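Long-range contact in nitronate monooxygenase family protein (Pseudomonas aeruginosa, PDB 4QIT), which uses FMN and molecular oxygen to carry out the oxidative denitrification of alkyl nitronates, with propionate 3-nitronate as the best substrate: residues P287-F292 with H325-Q330. The protein carries 1 engineered substitution. Numbering follows the deposited sequence.
Sequences PNRMFF and HDFAAQ
The Asn288 amide bonds Ala328 across the contact and Met290 in its own loop at once. ND2 lies 2.8 Å from Ala328 O, in the plane of that carbonyl and on a lone pair. OD1 accepts from Met290 N, closing an Asx turn. Asn288 CG stands between the backbone N and the carbonyl carbon (chi1 60°), beside Asp326 O. A water accepts from ND2 and donates to His325 O and Gln330 OE1. Arg289 N gives a backbone hydrogen bond to Asp326 O (3.0 Å). Type I turns run from Asn288 to Phe291 and from His325 to Ala328.

Arg289 and Met290 pack on the Phe327 ring, which also touches Leu315. Arg289 CB sits over one face in a CH-pi contact, 4.0 Å from the ring centroid. Phe327 CZ lies against a face of the guanidinium, tilted 49° from the ring. Met290 SD meets the ring edge in its plane, 3.7 Å from Phe327 CD2, a Met-aromatic contact.

These loops flank helix 307-320 of a TIM-barrel enzyme, the Ala328 side chain about 11 Å from bound FMN. Arg289 NH1 and Asp326 OD2 are 5.1 Å apart, bridged by water. The Arg289-Glu102 salt bridge is consistent with holding the guanidinium against Phe327.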
ATOM      1  N   PRO A 287      -3.608  12.220  10.855  1.00  9.25           N
ATOM      2  CA  PRO A 287      -3.011  12.069  12.190  1.00  8.22           C
ATOM      3  C   PRO A 287      -3.174  13.301  13.080  1.00  9.55           C
ATOM      4  O   PRO A 287      -3.100  14.456  12.636  1.00 11.62           O
ATOM      5  CB  PRO A 287      -1.526  11.787  11.898  1.00 11.31           C
ATOM      6  CG  PRO A 287      -1.321  12.218  10.480  1.00 13.96           C
ATOM      7  CD  PRO A 287      -2.621  12.043   9.771  1.00  9.24           C
ATOM      8  N   ASN A 288      -3.418  13.029  14.353  1.00  9.32           N
ATOM      9  CA  ASN A 288      -3.576  14.074  15.351  1.00 10.80           C
ATOM     10  C   ASN A 288      -3.078  13.556  16.697  1.00 12.30           C
ATOM     11  O   ASN A 288      -2.287  12.621  16.744  1.00 11.97           O
ATOM     12  CB  ASN A 288      -5.024  14.571  15.403  1.00 11.13           C
ATOM     13  CG  ASN A 288      -6.019  13.477  15.759  1.00 11.59           C
ATOM     14  OD1 ASN A 288      -5.667  12.434  16.314  1.00 10.49           O
ATOM     15  ND2 ASN A 288      -7.288  13.732  15.456  1.00 10.98           N
ATOM     16  N   ARG A 289      -3.559  14.129  17.798  1.00 13.45           N
ATOM     17  CA  ARG A 289      -3.029  13.746  19.109  1.00 14.50           C
ATOM     18  C   ARG A 289      -3.399  12.325  19.549  1.00 15.99           C
ATOM     19  O   ARG A 289      -2.731  11.747  20.418  1.00 16.13           O
ATOM     20  CB  ARG A 289      -3.406  14.793  20.165  1.00 12.14           C
ATOM     21  CG  ARG A 289      -2.853  16.168  19.828  1.00 15.53           C
ATOM     22  CD  ARG A 289      -3.157  17.184  20.914  1.00 17.08           C
ATOM     23  NE  ARG A 289      -2.524  16.840  22.185  1.00 18.01           N
ATOM     24  CZ  ARG A 289      -2.795  17.457  23.331  1.00 17.87           C
ATOM     25  NH1 ARG A 289      -3.684  18.433  23.354  1.00 20.73           N
ATOM     26  NH2 ARG A 289      -2.186  17.088  24.448  1.00 20.75           N
ATOM     27  N   MET A 290      -4.426  11.743  18.932  1.00 12.94           N
ATOM     28  CA  MET A 290      -4.758  10.348  19.201  1.00 14.45           C
ATOM     29  C   MET A 290      -3.879   9.345  18.462  1.00 16.95           C
ATOM     30  O   MET A 290      -4.025   8.141  18.669  1.00 17.92           O
ATOM     31  CB  MET A 290      -6.231  10.053  18.895  1.00 16.52           C
ATOM     32  CG  MET A 290      -7.198  10.554  19.946  1.00 18.12           C
ATOM     33  SD  MET A 290      -6.737  10.032  21.622  1.00 16.11           S
ATOM     34  CE  MET A 290      -6.570   8.247  21.452  1.00 13.18           C
ATOM     35  N   PHE A 291      -2.972   9.828  17.615  1.00 13.08           N
ATOM     36  CA  PHE A 291      -2.099   8.944  16.837  1.00 14.01           C
ATOM     37  C   PHE A 291      -0.726   8.883  17.495  1.00 17.67           C
ATOM     38  O   PHE A 291       0.188   9.622  17.118  1.00 24.04           O
ATOM     39  CB  PHE A 291      -1.919   9.463  15.402  1.00 12.25           C
ATOM     40  CG  PHE A 291      -3.115   9.270  14.497  1.00 10.59           C
ATOM     41  CD1 PHE A 291      -4.347   9.847  14.793  1.00 10.56           C
ATOM     42  CD2 PHE A 291      -2.973   8.586  13.292  1.00  9.33           C
ATOM     43  CE1 PHE A 291      -5.424   9.712  13.927  1.00 10.60           C
ATOM     44  CE2 PHE A 291      -4.041   8.449  12.421  1.00 10.88           C
ATOM     45  CZ  PHE A 291      -5.270   9.006  12.741  1.00 10.96           C
ATOM     46  N   PHE A 292      -0.567   8.007  18.477  1.00 18.24           N
ATOM     47  CA  PHE A 292       0.741   7.862  19.103  1.00 20.23           C
ATOM     48  C   PHE A 292       1.266   6.432  19.051  1.00 21.38           C
ATOM     49  O   PHE A 292       0.571   5.512  18.607  1.00 21.02           O
ATOM     50  CB  PHE A 292       0.745   8.427  20.530  1.00 21.24           C
ATOM     51  CG  PHE A 292      -0.288   7.827  21.436  1.00 18.46           C
ATOM     52  CD1 PHE A 292      -1.558   8.375  21.518  1.00 17.39           C
ATOM     53  CD2 PHE A 292       0.021   6.733  22.232  1.00 18.51           C
ATOM     54  CE1 PHE A 292      -2.512   7.831  22.361  1.00 20.39           C
ATOM     55  CE2 PHE A 292      -0.920   6.186  23.078  1.00 18.62           C
ATOM     56  CZ  PHE A 292      -2.192   6.733  23.144  1.00 15.54           C
ATOM     57  N   HIS A 325     -10.481  20.062  18.633  1.00 13.54           N
ATOM     58  CA  HIS A 325     -10.747  18.992  17.670  1.00 12.91           C
ATOM     59  C   HIS A 325      -9.541  18.110  17.405  1.00 12.85           C
ATOM     60  O   HIS A 325      -9.565  17.312  16.469  1.00 13.79           O
ATOM     61  CB  HIS A 325     -11.247  19.589  16.357  1.00 14.04           C
ATOM     62  CG  HIS A 325     -12.537  20.336  16.504  1.00 14.89           C
ATOM     63  ND1 HIS A 325     -13.761  19.722  16.400  1.00 15.98           N
ATOM     64  CD2 HIS A 325     -12.784  21.635  16.796  1.00 17.91           C
ATOM     65  CE1 HIS A 325     -14.718  20.619  16.593  1.00 18.76           C
ATOM     66  NE2 HIS A 325     -14.149  21.783  16.838  1.00 20.58           N
ATOM     67  N   ASP A 326      -8.516  18.223  18.243  1.00 12.82           N
ATOM     68  CA  ASP A 326      -7.241  17.534  17.993  1.00 13.03           C
ATOM     69  C   ASP A 326      -7.242  16.048  18.340  1.00 13.09           C
ATOM     70  O   ASP A 326      -6.211  15.385  18.225  1.00 12.82           O
ATOM     71  CB  ASP A 326      -6.091  18.222  18.741  1.00 14.41           C
ATOM     72  CG  ASP A 326      -5.717  19.558  18.140  1.00 23.14           C
ATOM     73  OD1 ASP A 326      -6.085  19.829  16.974  1.00 20.83           O
ATOM     74  OD2 ASP A 326      -5.040  20.339  18.841  1.00 23.69           O
ATOM     75  N   PHE A 327      -8.391  15.523  18.760  1.00 10.83           N
ATOM     76  CA  PHE A 327      -8.513  14.115  19.120  1.00  9.98           C
ATOM     77  C   PHE A 327      -9.555  13.418  18.256  1.00 10.14           C
ATOM     78  O   PHE A 327      -9.844  12.238  18.445  1.00 12.51           O
ATOM     79  CB  PHE A 327      -8.864  13.977  20.611  1.00 12.40           C
ATOM     80  CG  PHE A 327      -7.804  14.512  21.513  1.00 12.02           C
ATOM     81  CD1 PHE A 327      -7.726  15.868  21.789  1.00 12.50           C
ATOM     82  CD2 PHE A 327      -6.853  13.666  22.054  1.00 14.01           C
ATOM     83  CE1 PHE A 327      -6.719  16.369  22.602  1.00 13.68           C
ATOM     84  CE2 PHE A 327      -5.836  14.162  22.876  1.00 14.87           C
ATOM     85  CZ  PHE A 327      -5.779  15.521  23.151  1.00 13.86           C
ATOM     86  N   ALA A 328     -10.110  14.153  17.297  1.00 10.95           N
ATOM     87  CA  ALA A 328     -11.193  13.647  16.452  1.00 10.80           C
ATOM     88  C   ALA A 328     -10.803  12.449  15.591  1.00 10.33           C
ATOM     89  O   ALA A 328      -9.625  12.245  15.253  1.00 11.79           O
ATOM     90  CB  ALA A 328     -11.732  14.764  15.566  1.00 12.22           C
ATOM     91  N   ALA A 329     -11.807  11.653  15.235  1.00 11.06           N
ATOM     92  CA  ALA A 329     -11.606  10.570  14.282  1.00 12.94           C
ATOM     93  C   ALA A 329     -11.912  11.113  12.891  1.00 12.03           C
ATOM     94  O   ALA A 329     -13.077  11.226  12.485  1.00 14.78           O
ATOM     95  CB  ALA A 329     -12.508   9.384  14.609  1.00 14.35           C
ATOM     96  N   GLN A 330     -10.858  11.476  12.167  1.00  8.72           N
ATOM     97  CA  GLN A 330     -11.013  12.056  10.840  1.00  8.91           C
ATOM     98  C   GLN A 330     -10.436  11.085   9.832  1.00  9.76           C
ATOM     99  O   GLN A 330      -9.333  11.261   9.317  1.00  9.81           O
ATOM    100  CB  GLN A 330     -10.349  13.442  10.795  1.00  8.03           C
ATOM    101  CG  GLN A 330     -11.092  14.437  11.714  1.00 10.08           C
ATOM    102  CD  GLN A 330     -10.316  15.703  12.016  1.00 11.26           C
ATOM    103  OE1 GLN A 330      -9.099  15.759  11.869  1.00 12.13           O
ATOM    104  NE2 GLN A 330     -11.032  16.735  12.464  1.00 10.27           N
TER
HETATM  105  O   HOH W   1      -7.924  16.459  14.417  1.00 12.91           O
HETATM  106  O   HOH W   2      -4.551  20.148  21.488  1.00 20.07           O